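Local atomic coordinates of uncharacterized protein (Bacteroides ovatus, PDB entry 3P02), a protein that is of unknown function and consists largely of beta sheet, pairing a DUF4973 region of the E-set clan with a BT_3044-like C-terminal region. Residues R83-K88 against Q120-P125. Residues are numbered along the deposited sequence; the frame is centred on the assembly and turned at random.
Sequences RELPQK and QKWALP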
loop_
_atom_site.group_PDB
_atom_site.type_symbol
_atom_site.label_atom_id
_atom_site.label_comp_id
_atom_site.label_asym_id
_atom_site.label_seq_id
_atom_site.Cartn_x
_atom_site.Cartn_y
_atom_site.Cartn_z
ATOM N N ARG A 83 -9.189 4.434 6.796
ATOM C CA ARG A 83 -9.581 4.029 8.140
ATOM C C ARG A 83 -8.448 4.347 9.069
ATOM O O ARG A 83 -7.287 4.222 8.674
ATOM C CB ARG A 83 -9.867 2.512 8.175
ATOM C CG ARG A 83 -11.055 2.118 7.288
ATOM C CD ARG A 83 -11.318 0.626 7.306
ATOM N NE ARG A 83 -11.614 0.130 8.656
ATOM C CZ ARG A 83 -11.831 -1.149 8.954
ATOM N NH1 ARG A 83 -11.806 -2.074 8.003
ATOM N NH2 ARG A 83 -12.071 -1.513 10.206
ATOM N N GLU A 84 -8.762 4.769 10.299
ATOM C CA GLU A 84 -7.706 5.051 11.255
ATOM C C GLU A 84 -6.909 3.791 11.555
ATOM O O GLU A 84 -7.485 2.765 11.919
ATOM C CB GLU A 84 -8.284 5.652 12.544
ATOM C CG GLU A 84 -7.209 5.988 13.567
ATOM C CD GLU A 84 -7.792 6.461 14.890
ATOM O OE1 GLU A 84 -8.706 7.311 14.863
ATOM O OE2 GLU A 84 -7.353 5.967 15.951
ATOM N N LEU A 85 -5.575 3.882 11.442
ATOM C CA LEU A 85 -4.730 2.744 11.752
ATOM C C LEU A 85 -4.854 2.400 13.258
ATOM O O LEU A 85 -4.575 3.267 14.102
ATOM C CB LEU A 85 -3.264 3.089 11.399
ATOM C CG LEU A 85 -2.250 1.967 11.668
ATOM C CD1 LEU A 85 -2.511 0.773 10.741
ATOM C CD2 LEU A 85 -0.817 2.465 11.466
ATOM N N PRO A 86 -5.294 1.172 13.636
ATOM C CA PRO A 86 -5.385 0.844 15.074
ATOM C C PRO A 86 -4.030 0.951 15.781
ATOM O O PRO A 86 -2.955 0.710 15.194
ATOM C CB PRO A 86 -5.918 -0.596 15.089
ATOM C CG PRO A 86 -6.673 -0.695 13.773
ATOM C CD PRO A 86 -5.783 0.056 12.801
ATOM N N GLN A 87 -4.109 1.307 17.073
ATOM C CA GLN A 87 -2.985 1.611 17.943
ATOM C C GLN A 87 -2.004 0.427 18.127
ATOM O O GLN A 87 -0.810 0.645 18.354
ATOM C CB GLN A 87 -3.541 2.170 19.284
ATOM C CG GLN A 87 -3.038 1.602 20.562
ATOM C CD GLN A 87 -2.953 2.729 21.552
ATOM O OE1 GLN A 87 -2.036 3.544 21.485
ATOM N NE2 GLN A 87 -3.956 2.860 22.425
ATOM N N LYS A 88 -2.476 -0.809 17.968
ATOM C CA LYS A 88 -1.568 -1.946 18.097
ATOM C C LYS A 88 -0.519 -1.987 16.974
ATOM O O LYS A 88 0.529 -2.607 17.146
ATOM C CB LYS A 88 -2.342 -3.263 18.156
ATOM C CG LYS A 88 -3.140 -3.607 16.901
ATOM C CD LYS A 88 -3.703 -5.020 17.079
ATOM C CE LYS A 88 -4.270 -5.577 15.817
ATOM N NZ LYS A 88 -4.510 -7.042 15.944
ATOM N N GLN A 120 -7.727 -2.887 3.029
ATOM C CA GLN A 120 -8.218 -1.613 3.541
ATOM C C GLN A 120 -7.152 -0.553 3.445
ATOM O O GLN A 120 -5.976 -0.893 3.478
ATOM C CB GLN A 120 -8.627 -1.773 5.011
ATOM C CG GLN A 120 -9.557 -2.965 5.258
ATOM C CD GLN A 120 -10.887 -2.769 4.587
ATOM O OE1 GLN A 120 -11.637 -1.853 4.946
ATOM N NE2 GLN A 120 -11.190 -3.592 3.553
ATOM N N LYS A 121 -7.548 0.724 3.313
ATOM C CA LYS A 121 -6.584 1.840 3.272
ATOM C C LYS A 121 -6.482 2.385 4.680
ATOM O O LYS A 121 -7.480 2.891 5.193
ATOM C CB LYS A 121 -7.035 2.963 2.298
ATOM C CG LYS A 121 -6.953 2.562 0.836
ATOM C CD LYS A 121 -7.066 3.752 -0.137
ATOM C CE LYS A 121 -8.369 4.483 0.045
ATOM N NZ LYS A 121 -8.736 5.325 -1.133
ATOM N N TRP A 122 -5.320 2.260 5.309
ATOM C CA TRP A 122 -5.147 2.710 6.686
ATOM C C TRP A 122 -4.413 4.025 6.739
ATOM O O TRP A 122 -3.510 4.272 5.925
ATOM C CB TRP A 122 -4.367 1.645 7.483
ATOM C CG TRP A 122 -5.033 0.302 7.462
ATOM C CD1 TRP A 122 -4.732 -0.753 6.648
ATOM C CD2 TRP A 122 -6.146 -0.108 8.268
ATOM N NE1 TRP A 122 -5.600 -1.798 6.891
ATOM C CE2 TRP A 122 -6.474 -1.431 7.887
ATOM C CE3 TRP A 122 -6.922 0.531 9.263
ATOM C CZ2 TRP A 122 -7.517 -2.145 8.487
ATOM C CZ3 TRP A 122 -7.974 -0.170 9.852
ATOM C CH2 TRP A 122 -8.266 -1.489 9.461
ATOM N N ALA A 123 -4.718 4.836 7.738
ATOM C CA ALA A 123 -3.988 6.090 7.861
ATOM C C ALA A 123 -3.804 6.474 9.311
ATOM O O ALA A 123 -4.653 6.206 10.150
ATOM C CB ALA A 123 -4.710 7.209 7.093
ATOM N N LEU A 124 -2.700 7.159 9.587
ATOM C CA LEU A 124 -2.364 7.639 10.916
ATOM C C LEU A 124 -2.268 9.185 10.874
ATOM O O LEU A 124 -1.312 9.729 10.305
ATOM C CB LEU A 124 -1.037 6.998 11.390
ATOM C CG LEU A 124 -0.496 7.488 12.730
ATOM C CD1 LEU A 124 -1.502 7.231 13.884
ATOM C CD2 LEU A 124 0.885 6.861 13.030
ATOM N N PRO A 125 -3.308 9.871 11.409
ATOM C CA PRO A 125 -3.324 11.339 11.383
ATOM C C PRO A 125 -2.675 11.897 12.655
ATOM O O PRO A 125 -3.091 11.557 13.758
ATOM C CB PRO A 125 -4.832 11.650 11.289
ATOM C CG PRO A 125 -5.492 10.554 12.100
ATOM C CD PRO A 125 -4.558 9.320 11.989
#
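Arg83 meets Trp122 and Gln120 with its side chain while its backbone pairs with the neighbouring strand. Its N donates to Lys121 O at 2.8 Å, nearly straight at 172°, and its O accepts the N-H of Ala123. The side chains of Arg83 and Trp122 leave the same face of the sheet and run side by side. Arg83 CB packs on the CE3–CZ3 border of the Trp122 indole; the arginine chain bends at chi3 (60°), which sets NE within reach of the ring, and Trp122 CH2 lies over the centre of the guanidinium, 3.6 Å from Arg83 CZ, with the two planes tilted 40° apart. In the guanidinium plane, NH1 donates to Gln120 OE1 at 3.1 Å, approaching from above the amide plane, while Gln120 CB rests over the same face of the indole as the arginine, offset toward its rim. An alanine in place of Gln120 would probably leave Arg83 NH1 without this acceptor and the guanidinium freer to swing off the ring. Glu84 CB points away from the other strand, but Glu84 O lies at the indole edge, 3.5 Å from Trp122 CE3. Leu85 N closes the pairing with a bond to Ala123 O, 2.8 Å long, and Leu85 CD1 packs on Trp122 CB at 3.8 Å. Pro86 then crosses the indole at about a right angle, its CD 3.7 Å from Trp122 CZ3. Trp122 NE1 is hydrogen-bonded to Asp117 O, outside both segments, which helps fix the ring's rotation. The three backbone hydrogen bonds join the segments through two parallel bridges, Arg83 with Trp122 and Glu84 with Ala123: a short parallel pairing of strands 83-84 and 122-130 in the mixed sheet of the DUF4973 region, a family placed in the E-set clan.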